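Local coordinates for protein tyrosine phosphatase (Orf virus, PDB 5NCR) that acts as a homodimeric tyrosine phosphatase with triple substrate specificity, probably including removal of phosphate from phosphoserine in proteins, at residues G38-E41 / D42-V46; T85-A88 / S89-A93; L148-Y151 / Y152-D156; E163-N166 / F167-Q170. The protein carries 2 engineered substitutions. One frame throughout, in Å; residues are numbered along the deposited sequence.

Contact 1 (G38-E41 / D42-V46)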
ATOM      1  N   GLY B  38      15.813  14.139  14.587  1.00 23.71           N
ATOM      2  CA  GLY B  38      16.017  15.550  14.320  1.00 24.28           C
ATOM      3  C   GLY B  38      16.963  15.844  13.191  1.00 28.50           C
ATOM      4  O   GLY B  38      17.472  14.928  12.532  1.00 26.30           O
ATOM      5  N   SER B  39      17.199  17.152  12.975  1.00 27.61           N
ATOM      6  CA  SER B  39      18.067  17.679  11.930  1.00 26.60           C
ATOM      7  C   SER B  39      19.352  18.254  12.544  1.00 29.90           C
ATOM      8  O   SER B  39      19.541  18.194  13.762  1.00 29.58           O
ATOM      9  CB  SER B  39      17.324  18.790  11.196  1.00 29.29           C
ATOM     10  OG  SER B  39      17.162  19.895  12.071  1.00 34.39           O
ATOM     11  N   ALA B  40      20.196  18.882  11.701  1.00 28.32           N
ATOM     12  CA  ALA B  40      21.426  19.567  12.119  1.00 29.91           C
ATOM     13  C   ALA B  40      21.092  20.709  13.071  1.00 38.66           C
ATOM     14  O   ALA B  40      21.837  20.945  14.021  1.00 39.12           O
ATOM     15  CB  ALA B  40      22.181  20.103  10.900  1.00 31.49           C
ATOM     16  N   GLU B  41      19.953  21.399  12.835  1.00 38.35           N
ATOM     17  CA  GLU B  41      19.469  22.491  13.685  1.00 40.24           C
ATOM     18  C   GLU B  41      19.179  21.999  15.106  1.00 41.34           C
ATOM     19  O   GLU B  41      19.547  22.677  16.065  1.00 42.40           O
ATOM     20  CB  GLU B  41      18.220  23.148  13.058  1.00 42.91           C
ATOM     21  CG  GLU B  41      18.503  23.834  11.729  1.00 65.05           C
ATOM     22  CD  GLU B  41      17.700  23.490  10.479  1.00106.44           C
ATOM     23  OE1 GLU B  41      16.533  23.037  10.582  1.00105.16           O
ATOM     24  OE2 GLU B  41      18.236  23.744   9.377  1.00111.49           O
ATOM     25  N   ASP B  42      18.555  20.801  15.241  1.00 34.79           N
ATOM     26  CA  ASP B  42      18.257  20.216  16.549  1.00 32.46           C
ATOM     27  C   ASP B  42      19.542  19.786  17.250  1.00 33.07           C
ATOM     28  O   ASP B  42      19.701  20.016  18.455  1.00 33.75           O
ATOM     29  CB  ASP B  42      17.273  19.026  16.402  1.00 32.52           C
ATOM     30  CG  ASP B  42      15.948  19.383  15.747  1.00 39.85           C
ATOM     31  OD1 ASP B  42      15.220  20.240  16.303  1.00 44.16           O
ATOM     32  OD2 ASP B  42      15.630  18.793  14.691  1.00 39.39           O
ATOM     33  N   ALA B  43      20.474  19.186  16.484  1.00 27.73           N
ATOM     34  CA  ALA B  43      21.777  18.740  17.013  1.00 27.32           C
ATOM     35  C   ALA B  43      22.576  19.931  17.527  1.00 33.54           C
ATOM     36  O   ALA B  43      23.123  19.849  18.622  1.00 34.04           O
ATOM     37  CB  ALA B  43      22.573  18.006  15.943  1.00 26.83           C
ATOM     38  N   ARG B  44      22.593  21.048  16.765  1.00 31.97           N
ATOM     39  CA  ARG B  44      23.291  22.293  17.118  1.00 35.37           C
ATOM     40  C   ARG B  44      22.770  22.880  18.425  1.00 40.83           C
ATOM     41  O   ARG B  44      23.563  23.371  19.227  1.00 43.94           O
ATOM     42  CB  ARG B  44      23.169  23.323  15.990  1.00 38.53           C
ATOM     43  CG  ARG B  44      24.322  23.256  14.990  1.00 51.95           C
ATOM     44  CD  ARG B  44      24.375  24.475  14.079  1.00 65.62           C
ATOM     45  NE  ARG B  44      23.171  24.607  13.254  1.00 74.87           N
ATOM     46  CZ  ARG B  44      23.017  24.066  12.048  1.00 82.67           C
ATOM     47  NH1 ARG B  44      23.999  23.357  11.501  1.00 66.04           N
ATOM     48  NH2 ARG B  44      21.887  24.237  11.378  1.00 64.48           N
ATOM     49  N   ALA B  45      21.437  22.820  18.631  1.00 36.67           N
ATOM     50  CA  ALA B  45      20.768  23.319  19.835  1.00 37.26           C
ATOM     51  C   ALA B  45      21.195  22.509  21.064  1.00 40.51           C
ATOM     52  O   ALA B  45      21.475  23.101  22.103  1.00 41.52           O
ATOM     53  CB  ALA B  45      19.251  23.287  19.657  1.00 37.23           C
ATOM     54  N   VAL B  46      21.287  21.172  20.936  1.00 36.59           N
ATOM     55  CA  VAL B  46      21.750  20.258  22.001  1.00 37.54           C
ATOM     56  C   VAL B  46      23.190  20.643  22.408  1.00 45.82           C
ATOM     57  O   VAL B  46      23.452  20.881  23.587  1.00 46.11           O
ATOM     58  CB  VAL B  46      21.655  18.745  21.594  1.00 39.46           C
ATOM     59  CG1 VAL B  46      22.220  17.826  22.683  1.00 39.55           C
ATOM     60  CG2 VAL B  46      20.222  18.341  21.252  1.00 37.80           C
TER

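Contact 2 (T85-A88 / S89-A93)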
ATOM      1  N   THR B  85      24.307   4.029  -1.411  1.00 34.59           N
ATOM      2  CA  THR B  85      24.735   3.790  -0.031  1.00 32.60           C
ATOM      3  C   THR B  85      24.030   2.563   0.591  1.00 35.05           C
ATOM      4  O   THR B  85      22.818   2.410   0.491  1.00 30.81           O
ATOM      5  CB  THR B  85      24.597   5.072   0.785  1.00 34.04           C
ATOM      6  OG1 THR B  85      25.645   5.947   0.390  1.00 34.48           O
ATOM      7  CG2 THR B  85      24.715   4.855   2.265  1.00 30.65           C
ATOM      8  N   ASN B  86      24.870   1.686   1.190  1.00 33.08           N
ATOM      9  CA  ASN B  86      24.521   0.466   1.903  1.00 31.98           C
ATOM     10  C   ASN B  86      24.294   0.747   3.406  1.00 30.80           C
ATOM     11  O   ASN B  86      25.181   1.230   4.105  1.00 30.27           O
ATOM     12  CB  ASN B  86      25.625  -0.589   1.709  1.00 33.94           C
ATOM     13  CG  ASN B  86      25.297  -1.956   2.265  1.00 57.13           C
ATOM     14  OD1 ASN B  86      24.137  -2.307   2.473  1.00 44.95           O
ATOM     15  ND2 ASN B  86      26.313  -2.767   2.514  1.00 55.26           N
ATOM     16  N   ILE B  87      23.098   0.433   3.884  1.00 25.49           N
ATOM     17  CA  ILE B  87      22.693   0.615   5.285  1.00 24.04           C
ATOM     18  C   ILE B  87      22.318  -0.721   5.947  1.00 26.47           C
ATOM     19  O   ILE B  87      22.002  -0.744   7.142  1.00 23.35           O
ATOM     20  CB  ILE B  87      21.582   1.698   5.459  1.00 26.58           C
ATOM     21  CG1 ILE B  87      20.296   1.351   4.655  1.00 27.10           C
ATOM     22  CG2 ILE B  87      22.119   3.081   5.135  1.00 27.57           C
ATOM     23  CD1 ILE B  87      18.993   1.808   5.273  1.00 26.97           C
ATOM     24  N   ALA B  88      22.347  -1.819   5.158  1.00 27.08           N
ATOM     25  CA  ALA B  88      22.035  -3.193   5.574  1.00 27.87           C
ATOM     26  C   ALA B  88      22.928  -3.697   6.699  1.00 31.96           C
ATOM     27  O   ALA B  88      22.439  -4.451   7.527  1.00 31.83           O
ATOM     28  CB  ALA B  88      22.107  -4.146   4.389  1.00 29.16           C
ATOM     29  N   SER B  89      24.218  -3.302   6.758  1.00 30.24           N
ATOM     30  CA  SER B  89      25.034  -3.763   7.903  1.00 30.63           C
ATOM     31  C   SER B  89      25.043  -2.747   9.076  1.00 30.68           C
ATOM     32  O   SER B  89      25.221  -3.143  10.230  1.00 29.20           O
ATOM     33  CB  SER B  89      26.433  -4.190   7.479  1.00 36.89           C
ATOM     34  OG  SER B  89      27.137  -3.155   6.818  1.00 52.47           O
ATOM     35  N   ILE B  90      24.742  -1.474   8.809  1.00 26.86           N
ATOM     36  CA  ILE B  90      24.650  -0.439   9.854  1.00 25.68           C
ATOM     37  C   ILE B  90      23.351  -0.609  10.679  1.00 27.43           C
ATOM     38  O   ILE B  90      23.364  -0.469  11.910  1.00 24.95           O
ATOM     39  CB  ILE B  90      24.715   0.970   9.199  1.00 29.08           C
ATOM     40  CG1 ILE B  90      26.145   1.318   8.755  1.00 31.26           C
ATOM     41  CG2 ILE B  90      24.108   2.087  10.086  1.00 29.33           C
ATOM     42  CD1 ILE B  90      26.193   2.373   7.617  1.00 35.30           C
ATOM     43  N   MET B  91      22.227  -0.884   9.984  1.00 25.24           N
ATOM     44  CA  MET B  91      20.907  -0.974  10.610  1.00 26.13           C
ATOM     45  C   MET B  91      20.786  -1.994  11.752  1.00 28.51           C
ATOM     46  O   MET B  91      20.296  -1.585  12.798  1.00 27.90           O
ATOM     47  CB  MET B  91      19.793  -1.196   9.577  1.00 29.79           C
ATOM     48  CG  MET B  91      18.480  -0.529   9.974  1.00 34.83           C
ATOM     49  SD  MET B  91      18.628   1.210  10.546  1.00 39.77           S
ATOM     50  CE  MET B  91      19.309   2.010   9.137  1.00 35.60           C
ATOM     51  N   PRO B  92      21.226  -3.272  11.636  1.00 26.71           N
ATOM     52  CA  PRO B  92      21.088  -4.191  12.786  1.00 27.31           C
ATOM     53  C   PRO B  92      21.794  -3.688  14.046  1.00 29.53           C
ATOM     54  O   PRO B  92      21.231  -3.790  15.130  1.00 29.08           O
ATOM     55  CB  PRO B  92      21.697  -5.506  12.279  1.00 30.22           C
ATOM     56  CG  PRO B  92      21.594  -5.417  10.790  1.00 34.39           C
ATOM     57  CD  PRO B  92      21.846  -3.962  10.481  1.00 28.48           C
ATOM     58  N   ALA B  93      23.003  -3.127  13.905  1.00 25.53           N
ATOM     59  CA  ALA B  93      23.758  -2.588  15.041  1.00 25.93           C
ATOM     60  C   ALA B  93      23.118  -1.339  15.576  1.00 28.22           C
ATOM     61  O   ALA B  93      23.001  -1.193  16.785  1.00 29.14           O
ATOM     62  CB  ALA B  93      25.203  -2.330  14.661  1.00 27.55           C
TER
HETATM   63  O   HOH W   1      25.792  -0.884   6.093  1.00 33.07           O

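Contact 3 (L148-Y151 / Y152-D156)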
ATOM      1  N   LEU B 148       3.945   0.425   6.127  1.00 17.61           N
ATOM      2  CA  LEU B 148       3.138   1.373   5.391  1.00 18.21           C
ATOM      3  C   LEU B 148       2.491   2.434   6.311  1.00 23.64           C
ATOM      4  O   LEU B 148       2.698   3.628   6.094  1.00 25.13           O
ATOM      5  CB  LEU B 148       2.070   0.621   4.583  1.00 19.12           C
ATOM      6  CG  LEU B 148       1.110   1.458   3.783  1.00 22.56           C
ATOM      7  CD1 LEU B 148       1.841   2.345   2.749  1.00 21.64           C
ATOM      8  CD2 LEU B 148       0.088   0.595   3.144  1.00 25.25           C
ATOM      9  N   LYS B 149       1.745   1.987   7.328  1.00 19.49           N
ATOM     10  CA  LYS B 149       1.029   2.830   8.284  1.00 19.11           C
ATOM     11  C   LYS B 149       2.031   3.715   9.056  1.00 22.03           C
ATOM     12  O   LYS B 149       1.803   4.909   9.157  1.00 20.70           O
ATOM     13  CB  LYS B 149       0.202   1.940   9.223  1.00 23.68           C
ATOM     14  CG  LYS B 149      -0.610   2.640  10.306  1.00 50.71           C
ATOM     15  CD  LYS B 149      -1.540   1.622  11.010  1.00 64.94           C
ATOM     16  CE  LYS B 149      -1.747   1.860  12.493  1.00 74.76           C
ATOM     17  NZ  LYS B 149      -2.797   2.873  12.752  1.00 81.39           N
ATOM     18  N   THR B 150       3.144   3.139   9.526  1.00 17.26           N
ATOM     19  CA  THR B 150       4.167   3.821  10.312  1.00 17.75           C
ATOM     20  C   THR B 150       4.902   4.869   9.478  1.00 19.22           C
ATOM     21  O   THR B 150       5.170   5.951   9.975  1.00 19.83           O
ATOM     22  CB  THR B 150       5.120   2.790  10.934  1.00 24.32           C
ATOM     23  OG1 THR B 150       4.319   1.865  11.670  1.00 27.36           O
ATOM     24  CG2 THR B 150       6.157   3.414  11.838  1.00 25.90           C
ATOM     25  N   TYR B 151       5.222   4.535   8.224  1.00 16.22           N
ATOM     26  CA  TYR B 151       5.893   5.436   7.300  1.00 16.80           C
ATOM     27  C   TYR B 151       5.041   6.719   7.111  1.00 20.91           C
ATOM     28  O   TYR B 151       5.575   7.826   7.200  1.00 17.95           O
ATOM     29  CB  TYR B 151       6.117   4.747   5.939  1.00 18.04           C
ATOM     30  CG  TYR B 151       6.742   5.707   4.963  1.00 18.83           C
ATOM     31  CD1 TYR B 151       8.094   6.014   5.034  1.00 21.73           C
ATOM     32  CD2 TYR B 151       5.958   6.412   4.053  1.00 20.11           C
ATOM     33  CE1 TYR B 151       8.663   6.969   4.197  1.00 23.51           C
ATOM     34  CE2 TYR B 151       6.518   7.364   3.205  1.00 22.60           C
ATOM     35  CZ  TYR B 151       7.867   7.647   3.292  1.00 27.05           C
ATOM     36  OH  TYR B 151       8.436   8.564   2.451  1.00 26.87           O
ATOM     37  N   TYR B 152       3.743   6.548   6.815  1.00 20.24           N
ATOM     38  CA  TYR B 152       2.825   7.677   6.590  1.00 21.28           C
ATOM     39  C   TYR B 152       2.504   8.419   7.879  1.00 24.68           C
ATOM     40  O   TYR B 152       2.331   9.627   7.848  1.00 23.66           O
ATOM     41  CB  TYR B 152       1.582   7.255   5.816  1.00 22.86           C
ATOM     42  CG  TYR B 152       1.889   7.199   4.334  1.00 24.62           C
ATOM     43  CD1 TYR B 152       2.191   8.356   3.620  1.00 26.61           C
ATOM     44  CD2 TYR B 152       1.950   5.984   3.661  1.00 24.63           C
ATOM     45  CE1 TYR B 152       2.543   8.308   2.273  1.00 24.53           C
ATOM     46  CE2 TYR B 152       2.288   5.926   2.309  1.00 25.27           C
ATOM     47  CZ  TYR B 152       2.576   7.097   1.615  1.00 28.48           C
ATOM     48  OH  TYR B 152       2.960   7.090   0.296  1.00 20.31           O
ATOM     49  N   GLU B 153       2.533   7.711   9.022  1.00 21.36           N
ATOM     50  CA  GLU B 153       2.293   8.326  10.328  1.00 21.23           C
ATOM     51  C   GLU B 153       3.425   9.314  10.663  1.00 23.09           C
ATOM     52  O   GLU B 153       3.144  10.468  11.018  1.00 23.79           O
ATOM     53  CB  GLU B 153       2.162   7.227  11.388  1.00 22.70           C
ATOM     54  CG  GLU B 153       1.702   7.666  12.771  1.00 37.62           C
ATOM     55  CD  GLU B 153       1.166   6.510  13.606  1.00 73.15           C
ATOM     56  OE1 GLU B 153       1.552   6.415  14.794  1.00 65.33           O
ATOM     57  OE2 GLU B 153       0.377   5.690  13.072  1.00 67.35           O
ATOM     58  N   ILE B 154       4.699   8.895  10.492  1.00 17.74           N
ATOM     59  CA  ILE B 154       5.871   9.731  10.774  1.00 17.16           C
ATOM     60  C   ILE B 154       5.976  10.841   9.733  1.00 22.48           C
ATOM     61  O   ILE B 154       6.230  11.988  10.108  1.00 22.68           O
ATOM     62  CB  ILE B 154       7.196   8.895  10.938  1.00 17.60           C
ATOM     63  CG1 ILE B 154       7.044   7.893  12.103  1.00 17.03           C
ATOM     64  CG2 ILE B 154       8.420   9.848  11.161  1.00 21.38           C
ATOM     65  CD1 ILE B 154       8.085   6.752  12.145  1.00 20.69           C
ATOM     66  N   ARG B 155       5.745  10.512   8.444  1.00 19.11           N
ATOM     67  CA  ARG B 155       5.786  11.511   7.373  1.00 21.55           C
ATOM     68  C   ARG B 155       4.715  12.595   7.583  1.00 27.71           C
ATOM     69  O   ARG B 155       4.956  13.750   7.246  1.00 27.34           O
ATOM     70  CB  ARG B 155       5.625  10.889   5.985  1.00 24.98           C
ATOM     71  CG  ARG B 155       6.225  11.727   4.877  1.00 31.37           C
ATOM     72  CD  ARG B 155       6.074  11.032   3.550  1.00 30.27           C
ATOM     73  NE  ARG B 155       6.737  11.767   2.468  1.00 28.13           N
ATOM     74  CZ  ARG B 155       6.161  12.712   1.726  1.00 37.39           C
ATOM     75  NH1 ARG B 155       4.892  13.049   1.932  1.00 23.85           N
ATOM     76  NH2 ARG B 155       6.844  13.308   0.752  1.00 22.66           N
ATOM     77  N   ASP B 156       3.569  12.242   8.162  1.00 25.72           N
ATOM     78  CA  ASP B 156       2.520  13.221   8.451  1.00 27.73           C
ATOM     79  C   ASP B 156       3.035  14.252   9.476  1.00 32.41           C
ATOM     80  O   ASP B 156       2.728  15.436   9.341  1.00 32.72           O
ATOM     81  CB  ASP B 156       1.243  12.527   8.979  1.00 30.22           C
ATOM     82  CG  ASP B 156       0.049  13.450   9.202  1.00 54.19           C
ATOM     83  OD1 ASP B 156      -0.005  14.519   8.544  1.00 58.20           O
ATOM     84  OD2 ASP B 156      -0.827  13.108  10.052  1.00 62.34           O
TER

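Contact 4 (E163-N166 / F167-Q170)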
ATOM      1  N   GLU B 163      12.610   9.856   2.122  1.00 22.35           N
ATOM      2  CA  GLU B 163      12.294  10.095   0.722  1.00 22.69           C
ATOM      3  C   GLU B 163      13.217   9.259  -0.152  1.00 28.77           C
ATOM      4  O   GLU B 163      12.820   8.805  -1.226  1.00 29.82           O
ATOM      5  CB  GLU B 163      12.417  11.610   0.398  1.00 24.43           C
ATOM      6  CG  GLU B 163      11.624  12.519   1.345  1.00 28.05           C
ATOM      7  CD  GLU B 163      10.130  12.277   1.371  1.00 39.53           C
ATOM      8  OE1 GLU B 163       9.574  12.007   0.288  1.00 33.43           O
ATOM      9  OE2 GLU B 163       9.520  12.320   2.464  1.00 28.98           O
ATOM     10  N   ASN B 164      14.448   9.038   0.327  1.00 24.08           N
ATOM     11  CA  ASN B 164      15.471   8.235  -0.323  1.00 24.63           C
ATOM     12  C   ASN B 164      14.919   6.797  -0.495  1.00 27.27           C
ATOM     13  O   ASN B 164      14.768   6.053   0.481  1.00 23.96           O
ATOM     14  CB  ASN B 164      16.750   8.243   0.525  1.00 27.30           C
ATOM     15  CG  ASN B 164      17.918   7.555  -0.110  1.00 35.32           C
ATOM     16  OD1 ASN B 164      17.811   6.477  -0.661  1.00 25.26           O
ATOM     17  ND2 ASN B 164      19.071   8.162  -0.048  1.00 24.26           N
ATOM     18  N   ALA B 165      14.565   6.459  -1.751  1.00 24.34           N
ATOM     19  CA  ALA B 165      14.006   5.169  -2.162  1.00 22.85           C
ATOM     20  C   ALA B 165      14.986   4.021  -1.928  1.00 24.67           C
ATOM     21  O   ALA B 165      14.557   2.953  -1.541  1.00 23.62           O
ATOM     22  CB  ALA B 165      13.598   5.221  -3.618  1.00 24.28           C
ATOM     23  N   ASN B 166      16.304   4.262  -2.085  1.00 21.97           N
ATOM     24  CA  ASN B 166      17.374   3.286  -1.849  1.00 22.60           C
ATOM     25  C   ASN B 166      17.347   2.783  -0.396  1.00 25.79           C
ATOM     26  O   ASN B 166      17.340   1.571  -0.157  1.00 25.71           O
ATOM     27  CB  ASN B 166      18.752   3.888  -2.224  1.00 21.07           C
ATOM     28  CG  ASN B 166      19.987   3.216  -1.634  1.00 36.85           C
ATOM     29  OD1 ASN B 166      20.866   3.873  -1.052  1.00 31.20           O
ATOM     30  ND2 ASN B 166      20.105   1.913  -1.795  1.00 22.20           N
ATOM     31  N   PHE B 167      17.275   3.713   0.554  1.00 22.88           N
ATOM     32  CA  PHE B 167      17.238   3.435   1.984  1.00 20.89           C
ATOM     33  C   PHE B 167      15.917   2.780   2.341  1.00 20.03           C
ATOM     34  O   PHE B 167      15.908   1.833   3.123  1.00 18.36           O
ATOM     35  CB  PHE B 167      17.379   4.747   2.798  1.00 21.98           C
ATOM     36  CG  PHE B 167      18.717   5.457   2.769  1.00 24.66           C
ATOM     37  CD1 PHE B 167      19.806   4.911   2.076  1.00 28.18           C
ATOM     38  CD2 PHE B 167      18.900   6.660   3.450  1.00 25.51           C
ATOM     39  CE1 PHE B 167      21.039   5.577   2.040  1.00 30.07           C
ATOM     40  CE2 PHE B 167      20.135   7.323   3.412  1.00 28.66           C
ATOM     41  CZ  PHE B 167      21.196   6.773   2.715  1.00 27.62           C
ATOM     42  N   ARG B 168      14.800   3.323   1.817  1.00 17.62           N
ATOM     43  CA  ARG B 168      13.465   2.805   2.104  1.00 17.97           C
ATOM     44  C   ARG B 168      13.352   1.366   1.608  1.00 21.21           C
ATOM     45  O   ARG B 168      12.797   0.547   2.321  1.00 22.68           O
ATOM     46  CB  ARG B 168      12.381   3.702   1.501  1.00 18.14           C
ATOM     47  CG  ARG B 168      11.064   3.700   2.292  1.00 26.61           C
ATOM     48  CD  ARG B 168      10.122   4.826   1.871  1.00 20.71           C
ATOM     49  NE  ARG B 168       9.734   4.701   0.475  1.00 24.64           N
ATOM     50  CZ  ARG B 168      10.184   5.462  -0.510  1.00 27.65           C
ATOM     51  NH1 ARG B 168      11.047   6.437  -0.263  1.00 18.69           N
ATOM     52  NH2 ARG B 168       9.764   5.263  -1.752  1.00 24.18           N
ATOM     53  N   TYR B 169      13.921   1.047   0.428  1.00 18.96           N
ATOM     54  CA  TYR B 169      13.886  -0.303  -0.116  1.00 20.47           C
ATOM     55  C   TYR B 169      14.709  -1.233   0.788  1.00 24.05           C
ATOM     56  O   TYR B 169      14.235  -2.313   1.135  1.00 24.73           O
ATOM     57  CB  TYR B 169      14.423  -0.342  -1.565  1.00 25.46           C
ATOM     58  CG  TYR B 169      14.464  -1.736  -2.163  1.00 31.65           C
ATOM     59  CD1 TYR B 169      13.310  -2.337  -2.661  1.00 35.16           C
ATOM     60  CD2 TYR B 169      15.658  -2.446  -2.239  1.00 34.74           C
ATOM     61  CE1 TYR B 169      13.345  -3.610  -3.236  1.00 39.60           C
ATOM     62  CE2 TYR B 169      15.705  -3.720  -2.808  1.00 37.91           C
ATOM     63  CZ  TYR B 169      14.544  -4.302  -3.300  1.00 49.55           C
ATOM     64  OH  TYR B 169      14.584  -5.554  -3.871  1.00 58.04           O
ATOM     65  N   GLN B 170      15.927  -0.801   1.200  1.00 20.57           N
ATOM     66  CA  GLN B 170      16.782  -1.601   2.089  1.00 19.44           C
ATOM     67  C   GLN B 170      16.073  -1.910   3.427  1.00 21.35           C
ATOM     68  O   GLN B 170      16.208  -3.012   3.943  1.00 21.80           O
ATOM     69  CB  GLN B 170      18.118  -0.915   2.352  1.00 20.58           C
ATOM     70  CG  GLN B 170      19.033  -0.908   1.135  1.00 26.21           C
ATOM     71  CD  GLN B 170      20.342  -0.242   1.488  1.00 27.64           C
ATOM     72  OE1 GLN B 170      21.204  -0.813   2.147  1.00 23.13           O
ATOM     73  NE2 GLN B 170      20.529   0.969   1.066  1.00 25.02           N
TER

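Contact 1 (G38-E41 / D42-V46)
S39 and D42 meet at the start of helix 40-47 as a capping box, with S39 as the N-cap residue. The backbone N of S39 gives D42 OD2 a short, nearly straight hydrogen bond (2.8 Å, 169°) on the lone pair that faces away from the other carboxylate oxygen. S39 OG donates to the same D42 OD2 over a longer 3.2 Å, coming from above the carboxylate plane, so one oxygen holds two donors. With chi1 at 68°, OG stands between the backbone N and the carbonyl carbon of its own residue, where it also accepts the capping bond, a weak one, from E41 N at 3.3 Å. Just behind the box, A43 N binds S39 O and R44 N binds A40 O, the first rungs of the helix. This is the compact side: G38 pairs through its backbone with V110 of strand 108-111, and A43 packs on H111 at the end of that strand.

The outer side is looser. E41 and R44 run alongside each other, pointing the same way and exposed. R44 bends at chi3, which lays one guanidinium face over A40 O, 3.9 Å from the plane. R44 NH2 rests 3.4 Å from E41 CG, an aliphatic atom, while E41 OE2 stays 4.2 Å from R44 NH2, too far for a salt bridge. The opposite charges may still attract weakly, but the definite polar grip lies at the cap: D42 ties up the backbone N of S39, and its negative charge probably suits the positive end of the helix dipole.

Contact 2 (T85-A88 / S89-A93)
An Asx turn at N86 brings the chain to the start of helix 90-103, where I87 and M91 are linked, backbone to backbone, four residues apart. In the turn N86 OD1 accepts from A88 N at 3.3 Å, the donor standing 52° out of the amide's carbonyl plane and not on a lone pair. M91 N then binds I87 O at 2.9 Å. Their side chains lie next to each other, pointing the same way. M91 folds at chi2 and chi3 (47° and 61°), which curls its methyl back so that CE touches I87 CD1 at 3.9 Å.

Residues 85-88 belong to the loop between strand 73-76 and helix 90-103, a loop that in relatives of the dual-specificity phosphatase fold carries the general acid. A water bridges the turn to the helix start: it accepts from I90 N at 3.0 Å, is hydrogen-bonded to S89 OG at 2.7 Å, and gives a weak bond to N86 O. S89 and N86 are both exposed, and this is the wet side of the turn. One residue beyond M91, P92 has no N-H to offer, and its ring carbon CD sits 3.1 Å from A88 O instead. The apolar side chains meet other parts of the chain: I87 and I90 pack on L79, I90 also on I77, and M91 and P92 on M174 of helix 165-177. From that same helix the Q170 side chain reaches the loop backbone, OE1 accepting from I87 N and NE2 donating to T85 O.

Contact 3 (L148-Y151 / Y152-D156)
Y151 and Y152 are neighbours on helix 140-158, one of the helices of this dual-specificity phosphatase fold, and their rings form a T-shaped pair, with centroids 5.2 Å apart and planes at 86°. Y151 leaves the backbone with CG anti to its N (chi1 177°), while Y152 has CG beside its N, anti to the carbonyl carbon (-81°). From the backbone outward, Y151 CB lies 3.1 Å from Y152 N. Its CD2 then points into the face of Y152, 3.9 Å above the ring plane and over the centre. CE2 goes on to R155 CD at 3.7 Å, one turn along, and CZ lies against the same methylene. At the tip, OH touches R155 CD at 3.6 Å and makes a weak hydrogen bond with L162 O.

The Y152 ring is held from another direction too: L148 CD1 lies in the ring plane at its edge, 3.6 Å from CE2. Y152 OH bonds to C15 O, and R14 of the second subunit makes a cation-pi contact with this ring, so the helix also helps build the dimer interface. C15 itself forms the interchain disulfide. On another side of the helix, T150 and I154 lie alongside each other, packed toward helix 118-134 through T150 and onto F161 through I154. At their ends the methyls T150 CG2 and I154 CD1 meet at 3.9 Å.

Contact 4 (E163-N166 / F167-Q170)
Two torsions set the scene: N164 turns CG away from its backbone N (chi1 -174°), and F167 keeps CG beside its own N (chi1 -69°), which lays the N164 amide flat over one face of the F167 ring. The two planes are only 6° apart, and N164 ND2 stands 3.6 Å above the ring, over its centre. The other end of the same amide does the capping. N164 is the N-cap of helix 165-177, and N164 OD1 accepts from F167 N at 3.1 Å, the donor lying well above the amide's carbonyl plane. One group thus stacks on a ring and satisfies a backbone N-H, while ND2 is itself fixed by hydrogen bonds to D81 OD1 and D82 O.

Helical backbone bonds follow, from R168 N to N164 O, from Y169 N to A165 O (2.8 Å) and from Q170 N to N166 O. R168 bends at chi3 and sends NH1 back to E163 O, a weak bond of 3.1 Å, with E163 O at the guanidinium edge near its plane. That group is gripped further by T16 OG1 at NE, L13 O at NH2 and L162 O at NH1, so each of its three nitrogens has an oxygen partner.

The side chain of F167 is about 6 Å from a bound phosphate, which may mark the phosphate-binding pocket. Around the turn, F167 rests on R118 and A121 of helix 118-134, R168 packs on Y151 of helix 140-158, and Y169 lies on A9 and L13 of helix 7-15.

The contacts follow in series along one catalytic domain: contact 1 starts helix 40-47 after strand 35-38, contact 2 starts helix 90-103, contact 3 lies within helix 140-158, and contact 4 starts helix 165-177. Contact 1 stands apart, its centre about 22 to 23 Å from those of the others, beside the sheet, next to strands 35-38 and 108-111. Contacts 2 and 4, with centres about 12 Å apart, touch through the loop at 85-88 and the last helix. Contacts 3 and 4, centres about 14 Å apart, are tied by the R155-E163 salt bridge between consecutive helices. Contact 4 therefore joins the loop before helix 90-103 to the helix that carries the dimer-facing tyrosine.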